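Local atomic coordinates of MSHA biogenesis protein MshE (PDB entry 5HTL), a protein that probably takes part in building the MSHA pilus and binds the second messenger cyclic di-GMP through its N-terminal MshEN domain. Residues 64-69 / 129-134; 90-95 / 102-107. All coordinates share one frame; numbering follows the deposited sequence.

Interaction 1 (64-69 / 129-134); sequences LPVIDL and FVIAPE. With C2E (9,9'-[(2R,3R,3aS,5S,7aR,9R,10R,10aS,12S,14aR)-3,5,10,12-tetrahydroxy-5,12-dioxidooctahydro-2H,7H-difuro[3,2-d:3',2'-j][1,3,7,9,2,8]tetraoxadiphosphacyclododecine-2,9-diyl]bis(2-amino-1,9-dihydro-6H-purin-6-one)), chain D.
Leu-64 holds CG between its backbone N and carbonyl carbon (chi1 52°), and chi2 of 77° then sends CD1 onto Ile-131, where it lies 3.5 Å from CG2; the two side chains cross at about a right angle. Ile-67 adopts a similar first torsion (chi1 61°), which puts CG1 beside Ala-132 CB, while its CD1 packs 3.8 Å from Val-130 CG2. Two backbone bonds set this register: Ile-131 N donates to Pro-65 O (3.1 Å), in the carbonyl plane, and Ile-67 N donates to Ile-131 O (2.9 Å). They flank Val-66 in the pattern of a single parallel beta bridge, and Val-66 CA adds a CH...O contact to Ile-131 O. Pro-65 faces both protein and ligand: CG touches Val-130 CG1 at 3.7 Å, CD approaches phosphate oxygen O1P of cyclic di-GMP at 3.4 Å, and CB approaches ribose oxygen O2A at 3.4 Å. The second subunit donates hydrogen bonds to this ligand, among them those from the backbone N atoms of its Leu-10, Gly-11, Leu-39 and Gly-40. Pro-65 thus meets the nucleotide through carbon atoms, while its carbonyl is spent on strand 126-131, tying the pocket wall to the sheet.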
loop_
_atom_site.group_PDB
_atom_site.type_symbol
_atom_site.label_atom_id
_atom_site.label_comp_id
_atom_site.label_asym_id
_atom_site.label_seq_id
_atom_site.Cartn_x
_atom_site.Cartn_y
_atom_site.Cartn_z
ATOM N N LEU A 64 -4.385 1.341 -1.702
ATOM C CA LEU A 64 -3.937 2.460 -0.889
ATOM C C LEU A 64 -5.056 3.472 -0.803
ATOM O O LEU A 64 -6.003 3.423 -1.588
ATOM C CB LEU A 64 -2.633 3.054 -1.418
ATOM C CG LEU A 64 -2.556 3.455 -2.881
ATOM C CD1 LEU A 64 -3.275 4.780 -3.151
ATOM C CD2 LEU A 64 -1.093 3.514 -3.367
ATOM N N PRO A 65 -4.974 4.382 0.168
ATOM C CA PRO A 65 -6.060 5.350 0.270
ATOM C C PRO A 65 -5.841 6.616 -0.547
ATOM O O PRO A 65 -4.701 7.042 -0.771
ATOM C CB PRO A 65 -6.061 5.716 1.755
ATOM C CG PRO A 65 -4.686 5.498 2.197
ATOM C CD PRO A 65 -4.095 4.403 1.348
ATOM N N VAL A 66 -6.946 7.230 -0.953
ATOM C CA VAL A 66 -6.953 8.594 -1.458
ATOM C C VAL A 66 -7.021 9.529 -0.258
ATOM O O VAL A 66 -7.812 9.299 0.665
ATOM C CB VAL A 66 -8.197 8.853 -2.330
ATOM C CG1 VAL A 66 -8.212 10.280 -2.829
ATOM C CG2 VAL A 66 -8.260 7.877 -3.488
ATOM N N ILE A 67 -6.195 10.568 -0.242
ATOM C CA ILE A 67 -6.335 11.586 0.797
ATOM C C ILE A 67 -6.773 12.913 0.211
ATOM O O ILE A 67 -6.532 13.201 -0.966
ATOM C CB ILE A 67 -5.034 11.793 1.627
ATOM C CG1 ILE A 67 -3.867 12.253 0.748
ATOM C CG2 ILE A 67 -4.700 10.510 2.387
ATOM C CD1 ILE A 67 -2.728 12.864 1.545
ATOM N N ASP A 68 -7.443 13.700 1.044
ATOM C CA ASP A 68 -7.710 15.091 0.720
ATOM C C ASP A 68 -6.574 15.904 1.317
ATOM O O ASP A 68 -6.621 16.297 2.486
ATOM C CB ASP A 68 -9.046 15.530 1.313
ATOM C CG ASP A 68 -9.381 16.970 0.994
ATOM O OD1 ASP A 68 -8.545 17.678 0.384
ATOM O OD2 ASP A 68 -10.492 17.403 1.371
ATOM N N LEU A 69 -5.558 16.168 0.511
ATOM C CA LEU A 69 -4.359 16.817 1.000
ATOM C C LEU A 69 -4.601 18.286 1.403
ATOM O O LEU A 69 -3.825 18.864 2.156
ATOM C CB LEU A 69 -3.258 16.670 -0.048
ATOM C CG LEU A 69 -1.856 17.132 0.310
ATOM C CD1 LEU A 69 -1.371 16.519 1.625
ATOM C CD2 LEU A 69 -0.915 16.784 -0.838
ATOM N N PHE A 129 2.571 4.616 1.106
ATOM C CA PHE A 129 2.102 5.495 0.029
ATOM C C PHE A 129 0.614 5.784 0.105
ATOM O O PHE A 129 -0.191 4.915 0.441
ATOM C CB PHE A 129 2.409 4.909 -1.355
ATOM C CG PHE A 129 3.874 4.786 -1.657
ATOM C CD1 PHE A 129 4.663 5.913 -1.812
ATOM C CD2 PHE A 129 4.459 3.537 -1.803
ATOM C CE1 PHE A 129 6.022 5.796 -2.103
ATOM C CE2 PHE A 129 5.807 3.413 -2.089
ATOM C CZ PHE A 129 6.585 4.543 -2.237
ATOM N N VAL A 130 0.257 7.016 -0.225
ATOM C CA VAL A 130 -1.128 7.413 -0.404
ATOM C C VAL A 130 -1.197 8.247 -1.676
ATOM O O VAL A 130 -0.187 8.770 -2.142
ATOM C CB VAL A 130 -1.677 8.197 0.815
ATOM C CG1 VAL A 130 -1.512 7.390 2.112
ATOM C CG2 VAL A 130 -1.002 9.542 0.955
ATOM N N ILE A 131 -2.373 8.330 -2.271
ATOM C CA ILE A 131 -2.546 9.095 -3.499
ATOM C C ILE A 131 -3.316 10.397 -3.230
ATOM O O ILE A 131 -4.239 10.437 -2.398
ATOM C CB ILE A 131 -3.212 8.223 -4.613
ATOM C CG1 ILE A 131 -3.148 8.922 -5.975
ATOM C CG2 ILE A 131 -4.643 7.860 -4.262
ATOM C CD1 ILE A 131 -3.576 8.031 -7.137
ATOM N N ALA A 132 -2.919 11.465 -3.911
ATOM C CA ALA A 132 -3.650 12.724 -3.845
ATOM C C ALA A 132 -3.706 13.314 -5.246
ATOM O O ALA A 132 -2.857 13.007 -6.080
ATOM C CB ALA A 132 -2.955 13.683 -2.881
ATOM N N PRO A 133 -4.710 14.158 -5.524
ATOM C CA PRO A 133 -4.717 14.854 -6.815
ATOM C C PRO A 133 -3.481 15.724 -7.016
ATOM O O PRO A 133 -2.965 16.335 -6.068
ATOM C CB PRO A 133 -5.967 15.733 -6.731
ATOM C CG PRO A 133 -6.840 15.042 -5.731
ATOM C CD PRO A 133 -5.918 14.444 -4.727
ATOM N N GLU A 134 -2.999 15.774 -8.255
ATOM C CA GLU A 134 -1.793 16.530 -8.562
ATOM C C GLU A 134 -1.912 17.997 -8.171
ATOM O O GLU A 134 -0.961 18.574 -7.645
ATOM C CB GLU A 134 -1.433 16.379 -10.040
ATOM C CG GLU A 134 -0.049 16.862 -10.401
ATOM C CD GLU A 134 0.320 16.472 -11.817
ATOM O OE1 GLU A 134 0.592 15.274 -12.049
ATOM O OE2 GLU A 134 0.319 17.358 -12.695
HETATM P P1 C2E D . -5.674 0.975 3.370
HETATM O O2P C2E D . -6.558 1.352 4.548
HETATM O O1P C2E D . -4.309 1.622 3.299
HETATM O "O5'" C2E D . -5.440 -0.580 3.448
HETATM C "C5'" C2E D . -4.749 -1.318 2.467
HETATM C "C4'" C2E D . -4.917 -2.769 2.574
HETATM O "O4'" C2E D . -4.302 -3.268 3.726
HETATM C "C3'" C2E D . -6.366 -3.171 2.689
HETATM O "O3'" C2E D . -6.871 -3.506 1.404
HETATM C "C2'" C2E D . -6.361 -4.232 3.605
HETATM O "O2'" C2E D . -6.213 -5.507 2.936
HETATM C "C1'" C2E D . -5.216 -3.993 4.529
HETATM N N9 C2E D . -5.567 -3.153 5.648
HETATM C C8 C2E D . -6.489 -2.215 5.920
HETATM N N7 C2E D . -6.202 -1.760 7.146
HETATM C C5 C2E D . -5.086 -2.375 7.629
HETATM C C6 C2E D . -4.385 -2.238 8.835
HETATM O O6 C2E D . -4.724 -1.343 9.801
HETATM N N1 C2E D . -3.302 -3.004 9.021
HETATM C C2 C2E D . -2.913 -3.870 8.073
HETATM N N2 C2E D . -1.765 -4.653 8.354
HETATM N N3 C2E D . -3.547 -4.044 6.902
HETATM C C4 C2E D . -4.652 -3.305 6.645
HETATM P P11 C2E D . -8.392 -3.239 1.007
HETATM O O21 C2E D . -8.700 -3.924 -0.315
HETATM O O11 C2E D . -9.222 -3.725 2.142
HETATM O O5A C2E D . -8.629 -1.686 0.937
HETATM C C5A C2E D . -7.906 -0.819 0.078
HETATM C C4A C2E D . -8.046 0.574 0.396
HETATM O O4A C2E D . -9.442 0.950 0.207
HETATM C C3A C2E D . -7.753 0.882 1.817
HETATM O O3A C2E D . -6.422 1.305 1.996
HETATM C C2A C2E D . -8.743 1.898 2.195
HETATM O O2A C2E D . -8.300 3.167 1.898
HETATM C C1A C2E D . -9.940 1.572 1.369
HETATM N N91 C2E D . -10.964 0.693 1.943
HETATM C C81 C2E D . -10.802 -0.408 2.696
HETATM N N71 C2E D . -12.003 -0.927 2.977
HETATM C C51 C2E D . -12.950 -0.147 2.393
HETATM C C61 C2E D . -14.346 -0.171 2.312
HETATM O O61 C2E D . -15.093 -1.157 2.932
HETATM N N11 C2E D . -14.967 0.789 1.623
HETATM C C21 C2E D . -14.280 1.752 1.002
HETATM N N21 C2E D . -15.000 2.733 0.294
HETATM N N31 C2E D . -12.948 1.819 1.042
HETATM C C41 C2E D . -12.275 0.874 1.731
#

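Interaction 2 (90-95 / 102-107); sequences LRALVI and LRIAMS
Leu-102 CD2 meets Val-94 CG1 at 4.1 Å in the antiparallel beta hairpin of strands 92-98 and 101-106, part of the three-stranded sheet of the MshEN domain. Next, Arg-103 O accepts from Ile-95 N, and the aliphatic stem of Arg-103 packs against Ile-95, Arg-103 CG lying 3.7 Å from Ile-95 CG1. The Arg-103 guanidinium forms a salt bridge through NH2 with Glu-128; NH1 donates, at the edge and in the plane of the group, to a water that in turn donates to Ile-95 O. Ile-104 forms a non-hydrogen-bonded pair with Val-94, and its CG2, anti to the backbone N, reaches Ala-92 CB at 4.0 Å. Ala-105 forms the hydrogen-bonded pair with Leu-93: its N donates to Leu-93 O and its O accepts from Leu-93 N, both at 2.9 Å. Met-106, present as selenomethionine, returns to the face of Ala-92 and Ile-104, with CG 3.9 Å from Ala-92 CB. At Ser-107 the strand has ended, yet its N still donates to Arg-91 O (3.2 Å). Arg-91, with positive phi, is the C-prime residue of the Schellman motif closing helix 84-90, and its NH1 is modelled very close to Glu-134. Over one face of its guanidinium sits Ser-107 OG, 3.3 Å above the plane and offset toward the rim.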
loop_
_atom_site.group_PDB
_atom_site.type_symbol
_atom_site.label_atom_id
_atom_site.label_comp_id
_atom_site.label_asym_id
_atom_site.label_seq_id
_atom_site.Cartn_x
_atom_site.Cartn_y
_atom_site.Cartn_z
ATOM N N LEU A 90 9.352 14.547 -8.521
ATOM C CA LEU A 90 8.774 13.227 -8.323
ATOM C C LEU A 90 7.286 13.286 -8.024
ATOM O O LEU A 90 6.627 12.239 -7.928
ATOM C CB LEU A 90 9.498 12.534 -7.162
ATOM C CG LEU A 90 10.979 12.259 -7.413
ATOM C CD1 LEU A 90 11.675 11.800 -6.140
ATOM C CD2 LEU A 90 11.106 11.204 -8.497
ATOM N N ARG A 91 6.753 14.496 -7.881
ATOM C CA ARG A 91 5.368 14.718 -7.449
ATOM C C ARG A 91 5.051 13.885 -6.204
ATOM O O ARG A 91 4.099 13.096 -6.175
ATOM C CB ARG A 91 4.379 14.487 -8.597
ATOM C CG ARG A 91 4.631 15.431 -9.788
ATOM C CD ARG A 91 3.717 15.102 -10.963
ATOM N NE ARG A 91 4.033 13.793 -11.519
ATOM C CZ ARG A 91 3.265 13.139 -12.387
ATOM N NH1 ARG A 91 2.138 13.686 -12.821
ATOM N NH2 ARG A 91 3.632 11.946 -12.824
ATOM N N ALA A 92 5.860 14.095 -5.172
ATOM C CA ALA A 92 5.800 13.328 -3.925
ATOM C C ALA A 92 6.002 14.275 -2.764
ATOM O O ALA A 92 6.856 15.151 -2.824
ATOM C CB ALA A 92 6.880 12.265 -3.919
ATOM N N LEU A 93 5.212 14.107 -1.712
ATOM C CA LEU A 93 5.312 14.932 -0.511
ATOM C C LEU A 93 5.351 14.051 0.722
ATOM O O LEU A 93 4.460 13.230 0.931
ATOM C CB LEU A 93 4.099 15.862 -0.413
ATOM C CG LEU A 93 4.039 16.840 0.769
ATOM C CD1 LEU A 93 5.097 17.906 0.574
ATOM C CD2 LEU A 93 2.670 17.497 0.897
ATOM N N VAL A 94 6.377 14.223 1.547
ATOM C CA VAL A 94 6.455 13.526 2.823
ATOM C C VAL A 94 5.532 14.212 3.822
ATOM O O VAL A 94 5.721 15.389 4.145
ATOM C CB VAL A 94 7.882 13.559 3.395
ATOM C CG1 VAL A 94 7.944 12.749 4.684
ATOM C CG2 VAL A 94 8.871 13.028 2.374
ATOM N N ILE A 95 4.501 13.495 4.267
ATOM C CA ILE A 95 3.494 14.078 5.156
ATOM C C ILE A 95 3.518 13.496 6.562
ATOM O O ILE A 95 2.832 13.989 7.452
ATOM C CB ILE A 95 2.057 13.964 4.573
ATOM C CG1 ILE A 95 1.631 12.502 4.434
ATOM C CG2 ILE A 95 1.961 14.703 3.233
ATOM C CD1 ILE A 95 0.144 12.309 4.046
ATOM N N LEU A 102 8.148 6.678 6.614
ATOM C CA LEU A 102 7.602 7.917 6.083
ATOM C C LEU A 102 6.273 7.609 5.415
ATOM O O LEU A 102 6.134 6.598 4.729
ATOM C CB LEU A 102 8.532 8.520 5.028
ATOM C CG LEU A 102 9.966 8.832 5.444
ATOM C CD1 LEU A 102 10.738 9.446 4.279
ATOM C CD2 LEU A 102 9.950 9.791 6.592
ATOM N N ARG A 103 5.304 8.489 5.617
ATOM C CA ARG A 103 4.099 8.456 4.820
ATOM C C ARG A 103 4.300 9.464 3.701
ATOM O O ARG A 103 4.594 10.622 3.954
ATOM C CB ARG A 103 2.882 8.820 5.662
ATOM C CG ARG A 103 1.572 8.846 4.870
ATOM C CD ARG A 103 0.347 8.878 5.774
ATOM N NE ARG A 103 0.252 7.631 6.517
ATOM C CZ ARG A 103 0.537 7.510 7.810
ATOM N NH1 ARG A 103 0.880 8.577 8.520
ATOM N NH2 ARG A 103 0.445 6.323 8.394
ATOM N N ILE A 104 4.097 9.006 2.472
ATOM C CA ILE A 104 4.369 9.835 1.305
ATOM C C ILE A 104 3.149 9.893 0.397
ATOM O O ILE A 104 2.654 8.865 -0.069
ATOM C CB ILE A 104 5.578 9.295 0.506
ATOM C CG1 ILE A 104 6.827 9.243 1.401
ATOM C CG2 ILE A 104 5.836 10.154 -0.739
ATOM C CD1 ILE A 104 8.099 8.841 0.676
ATOM N N ALA A 105 2.677 11.112 0.152
ATOM C CA ALA A 105 1.594 11.338 -0.808
ATOM C C ALA A 105 2.182 11.510 -2.197
ATOM O O ALA A 105 3.116 12.283 -2.378
ATOM C CB ALA A 105 0.776 12.563 -0.413
HETATM N N MSE A 106 1.676 10.771 -3.175
HETATM C CA MSE A 106 2.130 10.922 -4.558
HETATM C C MSE A 106 0.957 11.101 -5.485
HETATM O O MSE A 106 -0.124 10.579 -5.235
HETATM C CB MSE A 106 2.894 9.684 -5.009
HETATM C CG MSE A 106 4.177 9.453 -4.274
HETATM SE SE MSE A 106 5.067 7.918 -5.031
HETATM C CE MSE A 106 5.611 8.659 -6.733
ATOM N N SER A 107 1.174 11.820 -6.578
ATOM C CA SER A 107 0.144 11.962 -7.598
ATOM C C SER A 107 0.080 10.683 -8.424
ATOM O O SER A 107 -0.979 10.306 -8.924
ATOM C CB SER A 107 0.461 13.139 -8.511
ATOM O OG SER A 107 1.449 12.778 -9.441
HETATM O O HOH W 1 3.835 10.909 -8.266
HETATM O O HOH W 2 1.186 11.813 8.619
#

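In the fold
Interactions 1 and 2 lie about 9 Å apart, centre to centre, and both reach the three-stranded sheet of the MshEN domain, interaction 1 through strand 126-131. Along the chain, 64-69 comes first, both halves of interaction 2 follow, and 129-134 comes last. Strand 101-106 is central, with strand 92-98 antiparallel on one flank and strand 126-131 parallel on the other. The contacts meet where Val-130 O and Met-106 N make a probable hydrogen bond, at 2.9 Å, and where Val-130 CG2 packs on Ala-105. The hairpin is therefore joined through strand 126-131 to the loop carrying Leu-64 and Pro-65. Both contacts touch the second subunit, but only interaction 1 holds pocket residues, linking pocket and sheet.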